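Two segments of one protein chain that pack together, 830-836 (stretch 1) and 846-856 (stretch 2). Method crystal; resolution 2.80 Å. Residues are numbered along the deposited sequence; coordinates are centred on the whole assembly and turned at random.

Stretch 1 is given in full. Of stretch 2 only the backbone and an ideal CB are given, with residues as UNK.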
# COMPACT_ATOMS: atom_id res chain seq x y z
N LYS A 830 -26.84 10.73 -39.51
CA LYS A 830 -25.45 10.26 -39.62
C LYS A 830 -25.24 9.02 -38.75
O LYS A 830 -25.57 9.03 -37.57
CB LYS A 830 -24.48 11.36 -39.21
CG LYS A 830 -24.52 12.58 -40.12
CD LYS A 830 -23.84 13.79 -39.48
CE LYS A 830 -24.13 15.09 -40.23
NZ LYS A 830 -23.33 15.21 -41.48
N SER A 831 -24.68 7.96 -39.33
CA SER A 831 -24.62 6.65 -38.67
C SER A 831 -23.20 6.13 -38.47
O SER A 831 -22.37 6.19 -39.37
CB SER A 831 -25.43 5.63 -39.47
OG SER A 831 -25.45 4.36 -38.84
N TYR A 832 -22.94 5.58 -37.28
CA TYR A 832 -21.60 5.20 -36.84
C TYR A 832 -21.45 3.68 -36.76
O TYR A 832 -22.04 3.04 -35.89
CB TYR A 832 -21.37 5.80 -35.45
CG TYR A 832 -19.99 5.63 -34.84
CD1 TYR A 832 -18.82 5.91 -35.55
CD2 TYR A 832 -19.85 5.24 -33.50
CE1 TYR A 832 -17.57 5.78 -34.97
CE2 TYR A 832 -18.61 5.11 -32.91
CZ TYR A 832 -17.47 5.38 -33.64
OH TYR A 832 -16.25 5.25 -33.04
N VAL A 833 -20.67 3.11 -37.68
CA VAL A 833 -20.32 1.69 -37.62
C VAL A 833 -18.86 1.59 -37.19
O VAL A 833 -17.96 1.90 -37.96
CB VAL A 833 -20.54 0.99 -38.97
CG1 VAL A 833 -20.10 -0.46 -38.89
CG2 VAL A 833 -22.00 1.10 -39.38
N ASP A 834 -18.64 1.14 -35.96
CA ASP A 834 -17.34 1.23 -35.33
C ASP A 834 -16.58 -0.08 -35.42
O ASP A 834 -17.18 -1.16 -35.32
CB ASP A 834 -17.47 1.67 -33.86
CG ASP A 834 -18.26 0.68 -33.01
OD1 ASP A 834 -19.41 0.36 -33.35
OD2 ASP A 834 -17.72 0.22 -31.97
N TRP A 835 -15.27 0.02 -35.63
CA TRP A 835 -14.33 -1.10 -35.56
C TRP A 835 -14.77 -2.24 -36.47
O TRP A 835 -15.24 -3.28 -36.00
CB TRP A 835 -14.19 -1.58 -34.11
CG TRP A 835 -13.10 -2.60 -33.85
CD1 TRP A 835 -12.37 -3.29 -34.79
CD2 TRP A 835 -12.64 -3.06 -32.58
NE1 TRP A 835 -11.48 -4.13 -34.16
CE2 TRP A 835 -11.63 -4.02 -32.81
CE3 TRP A 835 -12.99 -2.76 -31.26
CZ2 TRP A 835 -10.96 -4.67 -31.77
CZ3 TRP A 835 -12.33 -3.41 -30.22
CH2 TRP A 835 -11.32 -4.36 -30.49
N VAL A 836 -14.60 -2.04 -37.78
CA VAL A 836 -14.89 -3.07 -38.77
C VAL A 836 -13.86 -3.07 -39.89
O VAL A 836 -13.13 -2.10 -40.09
CB VAL A 836 -16.30 -2.91 -39.38
CG1 VAL A 836 -17.37 -3.12 -38.32
CG2 VAL A 836 -16.46 -1.55 -40.06
N UNK A 846 -24.21 2.25 -48.11
CA UNK A 846 -23.90 3.67 -48.00
C UNK A 846 -22.86 4.11 -46.98
O UNK A 846 -22.71 5.32 -46.74
CB UNK A 846 -25.20 4.41 -47.68
N UNK A 847 -22.13 3.17 -46.38
CA UNK A 847 -21.08 3.52 -45.41
C UNK A 847 -19.72 3.67 -46.07
O UNK A 847 -19.22 2.73 -46.70
CB UNK A 847 -21.00 2.46 -44.31
N UNK A 848 -19.12 4.85 -45.93
CA UNK A 848 -17.73 5.07 -46.32
C UNK A 848 -16.90 5.25 -45.05
O UNK A 848 -17.44 5.56 -43.99
CB UNK A 848 -17.60 6.28 -47.24
N UNK A 849 -15.58 5.04 -45.15
CA UNK A 849 -14.74 4.99 -43.94
C UNK A 849 -14.55 6.40 -43.39
O UNK A 849 -14.42 7.36 -44.14
CB UNK A 849 -13.38 4.35 -44.24
N UNK A 850 -14.54 6.50 -42.06
CA UNK A 850 -14.56 7.78 -41.37
C UNK A 850 -13.20 8.07 -40.74
O UNK A 850 -12.65 9.15 -40.91
CB UNK A 850 -15.66 7.80 -40.30
N UNK A 851 -12.70 7.10 -39.98
CA UNK A 851 -11.39 7.18 -39.36
C UNK A 851 -10.79 5.78 -39.29
O UNK A 851 -11.52 4.79 -39.23
CB UNK A 851 -11.48 7.81 -37.97
N UNK A 852 -9.45 5.70 -39.28
CA UNK A 852 -8.76 4.41 -39.22
C UNK A 852 -7.84 4.31 -38.00
O UNK A 852 -7.33 5.32 -37.52
CB UNK A 852 -7.95 4.19 -40.50
N UNK A 853 -7.66 3.09 -37.51
CA UNK A 853 -6.80 2.83 -36.35
C UNK A 853 -5.91 1.61 -36.60
O UNK A 853 -6.28 0.71 -37.34
CB UNK A 853 -7.65 2.62 -35.09
N UNK A 854 -4.75 1.59 -35.96
CA UNK A 854 -3.90 0.40 -35.96
C UNK A 854 -3.91 -0.21 -34.57
O UNK A 854 -3.51 0.45 -33.61
CB UNK A 854 -2.47 0.74 -36.40
N UNK A 855 -4.36 -1.45 -34.47
CA UNK A 855 -4.41 -2.13 -33.19
C UNK A 855 -3.01 -2.44 -32.70
O UNK A 855 -2.06 -2.50 -33.48
CB UNK A 855 -5.24 -3.41 -33.29
N UNK A 856 -2.89 -2.61 -31.39
CA UNK A 856 -1.64 -3.01 -30.74
C UNK A 856 -1.98 -3.90 -29.57
O UNK A 856 -3.02 -3.73 -28.94
CB UNK A 856 -0.83 -1.80 -30.28

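Position 846 has phi/psi of 86/10. A positive phi favours glycine by itself, and nothing of stretch 1 lies within 5.5 Å of the ideal CB. The residue is Gly846.

At 847 the CA-to-CB bond points toward stretch 1, and the ideal CB stands 5.2 Å from Val833 CG2. Beyond that methyl lies the hydroxyl of Ser831, whose CA-to-CB bond also points this way. A long apolar side chain would cover the valine; one ending in a polar atom could serve the serine as well. The residue is Tyr847, with chi1 in the m well, and it does both. Its ring lays one face on Val833, with CG2 of Val833 3.6 Å from the centroid of the Tyr847 ring and 18° off the normal, a CH-pi contact. The phenol then reaches on to Ser831, where Ser831 OG donates a hydrogen bond of 2.6 Å to Tyr847 OH, near the ring plane. Phenylalanine could offer the same kind of face but no acceptor for the serine.

Positions 848 and 849 have extended backbones. The first is out of reach and the second points sideways, so stretch 1 sets little demand on either, and polar residues are as suitable as any. They are Lys848 and Thr849, neither touching stretch 1.

Position 850 points toward stretch 1 again, but its ideal CB has nothing of that stretch within 5.5 Å. What is on offer is the ring of Tyr832, whose CA-to-CB bond points away while its end comes nearer. Only a long side chain can meet it, and an aromatic or a long aliphatic one would suit. Trp850, with chi1 t, brings its CZ3 to 3.8 Å from Tyr832 CE1. The two ring planes lie at 89° and their centroids 5.8 Å apart, an oblique meeting.

Positions 851 and 852 are out of reach, and stretch 1 does not choose between residue types there. They are Arg851 and Ser852.

Position 853 points toward stretch 1 across a wide gap, so a small side chain would fall short, whereas a long one could approach the hydroxyl end of Tyr832. The residue is Tyr853; its OH comes to 4.5 Å from Tyr832 OH, a loose approach.

Position 854 is out of reach and holds Arg854.

At 855 the bond points toward the indole of Trp835, whose end comes nearer. A branched or long apolar side chain suits such a surface. Leu855 places CD1 4.0 Å from Trp835 CZ2, an apolar contact.

Position 856, out of reach with an extended backbone, is Gly856.

Stretch 2, residues 846-856: GYKTWRSYRLG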
# COMPACT_ATOMS: atom_id res chain seq x y z
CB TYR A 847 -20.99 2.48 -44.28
CG TYR A 847 -22.15 2.49 -43.32
CD1 TYR A 847 -22.28 3.49 -42.37
CD2 TYR A 847 -23.12 1.50 -43.37
CE1 TYR A 847 -23.35 3.51 -41.49
CE2 TYR A 847 -24.19 1.50 -42.49
CZ TYR A 847 -24.30 2.50 -41.56
OH TYR A 847 -25.37 2.49 -40.70
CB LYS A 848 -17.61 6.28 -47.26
CG LYS A 848 -17.75 7.65 -46.61
CD LYS A 848 -17.96 8.71 -47.69
CE LYS A 848 -17.25 10.02 -47.39
NZ LYS A 848 -17.91 10.79 -46.31
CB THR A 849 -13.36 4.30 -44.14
OG1 THR A 849 -12.34 5.29 -44.32
CG2 THR A 849 -13.34 3.32 -45.32
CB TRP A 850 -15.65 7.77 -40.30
CG TRP A 850 -15.69 9.01 -39.50
CD1 TRP A 850 -15.86 10.28 -39.97
CD2 TRP A 850 -15.56 9.12 -38.08
NE1 TRP A 850 -15.84 11.17 -38.92
CE2 TRP A 850 -15.65 10.48 -37.75
CE3 TRP A 850 -15.37 8.19 -37.05
CZ2 TRP A 850 -15.57 10.95 -36.44
CZ3 TRP A 850 -15.28 8.65 -35.74
CH2 TRP A 850 -15.38 10.02 -35.45
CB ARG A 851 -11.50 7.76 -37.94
CG ARG A 851 -12.05 9.18 -37.86
CD ARG A 851 -11.03 10.21 -38.32
NE ARG A 851 -11.60 11.56 -38.39
CZ ARG A 851 -11.88 12.34 -37.33
NH1 ARG A 851 -11.65 11.91 -36.10
NH2 ARG A 851 -12.38 13.55 -37.51
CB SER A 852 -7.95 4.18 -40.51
OG SER A 852 -8.77 4.30 -41.66
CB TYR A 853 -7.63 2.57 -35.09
CG TYR A 853 -8.81 3.51 -34.91
CD1 TYR A 853 -10.04 3.21 -35.47
CD2 TYR A 853 -8.69 4.68 -34.17
CE1 TYR A 853 -11.12 4.05 -35.31
CE2 TYR A 853 -9.77 5.53 -34.01
CZ TYR A 853 -10.98 5.21 -34.58
OH TYR A 853 -12.07 6.04 -34.44
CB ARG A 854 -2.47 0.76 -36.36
CG ARG A 854 -1.52 -0.43 -36.40
CD ARG A 854 -0.10 0.00 -36.70
NE ARG A 854 -0.04 0.82 -37.91
CZ ARG A 854 -0.10 0.34 -39.15
NH1 ARG A 854 -0.23 -0.97 -39.37
NH2 ARG A 854 -0.04 1.18 -40.18
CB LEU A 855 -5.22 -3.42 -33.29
CG LEU A 855 -6.66 -3.30 -33.79
CD1 LEU A 855 -7.41 -4.61 -33.54
CD2 LEU A 855 -7.39 -2.13 -33.15
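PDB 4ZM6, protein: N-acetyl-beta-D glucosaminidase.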